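Local atomic coordinates of cephalosporin acylase (Bacillus halodurans, PDB entry 2NLZ), a protein that probably acts as an N-terminal nucleophile (Ntn) hydrolase of the gamma-glutamyltranspeptidase family, cleaving amide bonds as a cephalosporin acylase would. Residues A57-V60 against S65-I68; Y148-Y153 against G203-L208. The protein carries 1 engineered substitution. All blocks are in the same frame, centred on the assembly; numbering follows the deposited sequence.

Contact 1. Residues A57-V60 against S65-I68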
loop_
_atom_site.group_PDB
_atom_site.type_symbol
_atom_site.label_atom_id
_atom_site.label_comp_id
_atom_site.label_asym_id
_atom_site.label_seq_id
_atom_site.Cartn_x
_atom_site.Cartn_y
_atom_site.Cartn_z
ATOM N N ALA D 57 -11.217 11.953 35.085
ATOM C CA ALA D 57 -12.206 11.468 34.125
ATOM C C ALA D 57 -11.838 10.088 33.603
ATOM O O ALA D 57 -12.692 9.203 33.557
ATOM C CB ALA D 57 -12.378 12.445 32.973
ATOM N N LEU D 58 -10.560 9.919 33.247
ATOM C CA LEU D 58 -10.009 8.658 32.723
ATOM C C LEU D 58 -10.130 7.510 33.715
ATOM O O LEU D 58 -10.216 6.341 33.335
ATOM C CB LEU D 58 -8.536 8.838 32.328
ATOM C CG LEU D 58 -8.245 9.645 31.061
ATOM C CD1 LEU D 58 -6.802 10.142 31.008
ATOM C CD2 LEU D 58 -8.586 8.856 29.813
ATOM N N THR D 59 -10.123 7.871 34.996
ATOM C CA THR D 59 -10.294 6.937 36.100
ATOM C C THR D 59 -11.636 6.210 36.011
ATOM O O THR D 59 -11.765 5.068 36.442
ATOM C CB THR D 59 -10.111 7.675 37.423
ATOM O OG1 THR D 59 -8.909 7.222 38.044
ATOM C CG2 THR D 59 -11.279 7.455 38.363
ATOM N N VAL D 60 -12.614 6.874 35.406
ATOM C CA VAL D 60 -13.935 6.317 35.235
ATOM C C VAL D 60 -14.132 5.816 33.811
ATOM O O VAL D 60 -14.772 4.786 33.601
ATOM C CB VAL D 60 -15.013 7.365 35.545
ATOM C CG1 VAL D 60 -16.405 6.812 35.229
ATOM C CG2 VAL D 60 -14.904 7.852 37.006
ATOM N N SER D 65 -7.157 0.662 32.115
ATOM C CA SER D 65 -5.786 1.180 32.050
ATOM C C SER D 65 -5.418 2.029 33.258
ATOM O O SER D 65 -4.381 2.696 33.281
ATOM C CB SER D 65 -5.613 2.026 30.788
ATOM O OG SER D 65 -5.715 1.229 29.628
ATOM N N ASN D 66 -6.253 1.978 34.280
ATOM C CA ASN D 66 -6.312 3.076 35.197
ATOM C C ASN D 66 -7.103 2.750 36.434
ATOM O O ASN D 66 -7.776 1.729 36.484
ATOM C CB ASN D 66 -7.030 4.203 34.478
ATOM C CG ASN D 66 -6.583 5.514 34.923
ATOM O OD1 ASN D 66 -7.260 6.504 34.715
ATOM N ND2 ASN D 66 -5.422 5.550 35.561
ATOM N N GLY D 67 -7.046 3.637 37.421
ATOM C CA GLY D 67 -7.896 3.549 38.601
ATOM C C GLY D 67 -7.651 4.695 39.558
ATOM O O GLY D 67 -6.694 5.455 39.412
ATOM N N ILE D 68 -8.526 4.823 40.547
ATOM C CA ILE D 68 -8.325 5.789 41.619
ATOM C C ILE D 68 -7.169 5.300 42.481
ATOM O O ILE D 68 -6.433 6.093 43.063
ATOM C CB ILE D 68 -9.603 5.961 42.455
ATOM C CG1 ILE D 68 -10.811 6.016 41.512
ATOM C CG2 ILE D 68 -9.495 7.187 43.379
ATOM C CD1 ILE D 68 -12.014 6.736 42.038
#
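Thr-59 packs its methyl and its hydroxyl against the chain from Gly-67 to Ile-68, and it has more surface buried here than any other residue of the two segments. The CA atoms of Thr-59 and Gly-67 lie 4.8 Å apart, the closest pair of CA atoms between the two segments. The branches of the threonine divide the work. CG2 of Thr-59 meets Ile-68 CG1 at 3.5 Å and Ile-68 CD1 at 3.8 Å, and the two side chains cross at about a right angle. Thr-59 OG1 lies 3.1 Å from Gly-67 O; that carbonyl accepts a hydrogen bond from Ser-70 OG. Replacing Thr-59 by glycine would probably open a gap beside CG1 and CD1 of Ile-68, since the methyl that covers them would be gone.

Asn-66 directs its CB toward the helix and buries the second-largest area. Its CG is roughly anti to the backbone N (chi1 -150°), which lays the amide group against the helix backbone, with Asn-66 CG 4.1 Å from Thr-59 CA. Asn-66 CB is 4.0 Å from Leu-58 O. Ile-68 has CG1 anti to its carbonyl carbon, beside the backbone N (chi1 -42°), and that branch is the one that reaches the threonine methyl. Ile-68 also touches His-204, Thr-207 and Leu-208 of helix 202-212, while Leu-58 rests on Val-359 and Leu-361 of strand 359-365.

Asn-66 and Gly-67 are both nearly fully extended, which makes a straight run past the last turn of helix 47-61. All five touching residues are buried. The loop between helix 47-61 and strand 71-78 thus folds back along the C-terminal turn of the helix in this member of the gamma-glutamyltranspeptidase family, which belongs to the Ntn clan.

Contact 2. Residues Y148-Y153 against G203-L208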
loop_
_atom_site.group_PDB
_atom_site.type_symbol
_atom_site.label_atom_id
_atom_site.label_comp_id
_atom_site.label_asym_id
_atom_site.label_seq_id
_atom_site.Cartn_x
_atom_site.Cartn_y
_atom_site.Cartn_z
ATOM N N TYR D 148 -19.797 11.552 35.227
ATOM C CA TYR D 148 -19.695 10.387 34.354
ATOM C C TYR D 148 -19.896 9.104 35.143
ATOM O O TYR D 148 -20.521 8.167 34.659
ATOM C CB TYR D 148 -18.339 10.331 33.637
ATOM C CG TYR D 148 -18.154 11.316 32.496
ATOM C CD1 TYR D 148 -16.963 12.027 32.358
ATOM C CD2 TYR D 148 -19.159 11.535 31.557
ATOM C CE1 TYR D 148 -16.775 12.931 31.322
ATOM C CE2 TYR D 148 -18.978 12.438 30.518
ATOM C CZ TYR D 148 -17.780 13.131 30.410
ATOM O OH TYR D 148 -17.580 14.031 29.392
ATOM N N ALA D 149 -19.363 9.064 36.358
ATOM C CA ALA D 149 -19.466 7.871 37.173
ATOM C C ALA D 149 -20.903 7.612 37.615
ATOM O O ALA D 149 -21.340 6.470 37.631
ATOM C CB ALA D 149 -18.538 7.968 38.361
ATOM N N GLU D 150 -21.632 8.677 37.951
ATOM C CA GLU D 150 -23.023 8.567 38.414
ATOM C C GLU D 150 -24.008 8.272 37.291
ATOM O O GLU D 150 -24.865 7.405 37.424
ATOM C CB GLU D 150 -23.455 9.834 39.158
ATOM C CG GLU D 150 -23.223 9.768 40.652
ATOM C CD GLU D 150 -23.710 10.990 41.395
ATOM O OE1 GLU D 150 -23.464 12.119 40.922
ATOM O OE2 GLU D 150 -24.321 10.814 42.470
ATOM N N GLU D 151 -23.881 8.997 36.187
ATOM C CA GLU D 151 -24.826 8.882 35.088
ATOM C C GLU D 151 -24.464 7.751 34.142
ATOM O O GLU D 151 -25.340 7.126 33.559
ATOM C CB GLU D 151 -24.938 10.209 34.337
ATOM C CG GLU D 151 -25.674 11.288 35.136
ATOM C CD GLU D 151 -25.391 12.708 34.651
ATOM O OE1 GLU D 151 -25.546 13.646 35.466
ATOM O OE2 GLU D 151 -25.016 12.889 33.469
ATOM N N GLY D 152 -23.172 7.490 33.994
ATOM C CA GLY D 152 -22.702 6.392 33.149
ATOM C C GLY D 152 -22.344 6.777 31.725
ATOM O O GLY D 152 -22.669 7.869 31.266
ATOM N N TYR D 153 -21.678 5.864 31.024
ATOM C CA TYR D 153 -21.266 6.090 29.636
ATOM C C TYR D 153 -21.345 4.832 28.768
ATOM O O TYR D 153 -21.152 3.727 29.267
ATOM C CB TYR D 153 -19.847 6.674 29.585
ATOM C CG TYR D 153 -18.766 5.772 30.133
ATOM C CD1 TYR D 153 -17.999 4.976 29.289
ATOM C CD2 TYR D 153 -18.499 5.726 31.500
ATOM C CE1 TYR D 153 -17.004 4.143 29.790
ATOM C CE2 TYR D 153 -17.507 4.902 32.010
ATOM C CZ TYR D 153 -16.764 4.112 31.150
ATOM O OH TYR D 153 -15.777 3.300 31.655
ATOM N N GLY D 203 -19.888 3.859 43.283
ATOM C CA GLY D 203 -18.682 3.804 44.082
ATOM C C GLY D 203 -17.689 4.863 43.648
ATOM O O GLY D 203 -17.260 5.689 44.459
ATOM N N HIS D 204 -17.348 4.844 42.360
ATOM C CA HIS D 204 -16.421 5.808 41.773
ATOM C C HIS D 204 -16.838 7.249 42.027
ATOM O O HIS D 204 -16.009 8.082 42.378
ATOM C CB HIS D 204 -16.284 5.578 40.271
ATOM C CG HIS D 204 -15.319 4.493 39.908
ATOM N ND1 HIS D 204 -15.596 3.157 40.095
ATOM C CD2 HIS D 204 -14.088 4.548 39.349
ATOM C CE1 HIS D 204 -14.576 2.437 39.667
ATOM N NE2 HIS D 204 -13.644 3.257 39.215
ATOM N N ALA D 205 -18.130 7.528 41.860
ATOM C CA ALA D 205 -18.682 8.849 42.134
ATOM C C ALA D 205 -18.476 9.293 43.588
ATOM O O ALA D 205 -17.982 10.401 43.830
ATOM C CB ALA D 205 -20.142 8.878 41.782
ATOM N N ASP D 206 -18.848 8.421 44.533
ATOM C CA ASP D 206 -18.759 8.697 45.972
ATOM C C ASP D 206 -17.341 9.035 46.409
ATOM O O ASP D 206 -17.104 10.032 47.105
ATOM C CB ASP D 206 -19.272 7.502 46.789
ATOM C CG ASP D 206 -20.776 7.306 46.666
ATOM O OD1 ASP D 206 -21.480 8.266 46.288
ATOM O OD2 ASP D 206 -21.254 6.186 46.945
ATOM N N THR D 207 -16.401 8.202 45.982
ATOM C CA THR D 207 -15.022 8.375 46.394
ATOM C C THR D 207 -14.363 9.591 45.730
ATOM O O THR D 207 -13.579 10.299 46.371
ATOM C CB THR D 207 -14.197 7.079 46.226
ATOM O OG1 THR D 207 -12.831 7.335 46.548
ATOM C CG2 THR D 207 -14.261 6.591 44.836
ATOM N N LEU D 208 -14.708 9.861 44.473
ATOM C CA LEU D 208 -14.190 11.051 43.811
ATOM C C LEU D 208 -14.720 12.303 44.482
ATOM O O LEU D 208 -13.979 13.254 44.687
ATOM C CB LEU D 208 -14.510 11.065 42.323
ATOM C CG LEU D 208 -13.625 10.170 41.456
ATOM C CD1 LEU D 208 -14.180 10.114 40.044
ATOM C CD2 LEU D 208 -12.161 10.611 41.445
#
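Ala-149 and Ala-205 face each other where helix 143-151 approaches helix 202-212, with CA atoms 5.1 Å apart and the two CB atoms at 3.9 Å. Ala-149 CB points toward the opposing helix and also reaches Ala-205 N at 3.6 Å. On one flank His-204 contributes just its CB, 3.8 Å from Ala-149 CB. Its CG is beside the backbone N and anti to the carbonyl carbon (chi1 -82°), which leads the imidazole away from Ala-149, and ND1 bonds to Ser-201 OG.

Glu-150 supplies the other flank through its aliphatic part, with CG 3.4 Å from Ala-205 CB. Beyond CG the chain stays extended (chi2 -177°), carrying the carboxylate past the alanine methyl. There OE2 forms a salt bridge with Arg-209 NH2 and accepts a hydrogen bond from Gln-202 NE2. Asp-206 OD1 is 5.4 Å from Glu-150 OE2; the two like charges probably repel weakly, and Arg-209 is likely to ease this.

No hydrogen bond joins the two segments directly. With alanine on both sides, the CA atoms can come this close, whereas the carboxylate of Glu-150 finds its partners, Arg-209 and Gln-202, beyond the alanine pair.

From the N terminus, helix 47-61 comes first, and contact 1 closes over the four residues 61-64, the first of them still helical. The chain passes through strand 71-78 and much further sequence before helix 143-151, where contact 2 opens; its closure spans 49 residues, including helices 157-173 and 180-186. The two loops run in series, neither nested nor crossed, yet their centres lie 11 Å apart. Val-60 O is 2.6 Å from Tyr-153 OH, a probable hydrogen bond, and Val-60 CG1 is 3.8 Å from Ala-149 CA. Ile-68 CD1 packs on Thr-207 CG2 at 3.6 Å. Together these join helices 47-61, 143-151 and 202-212 with the loop 65-68.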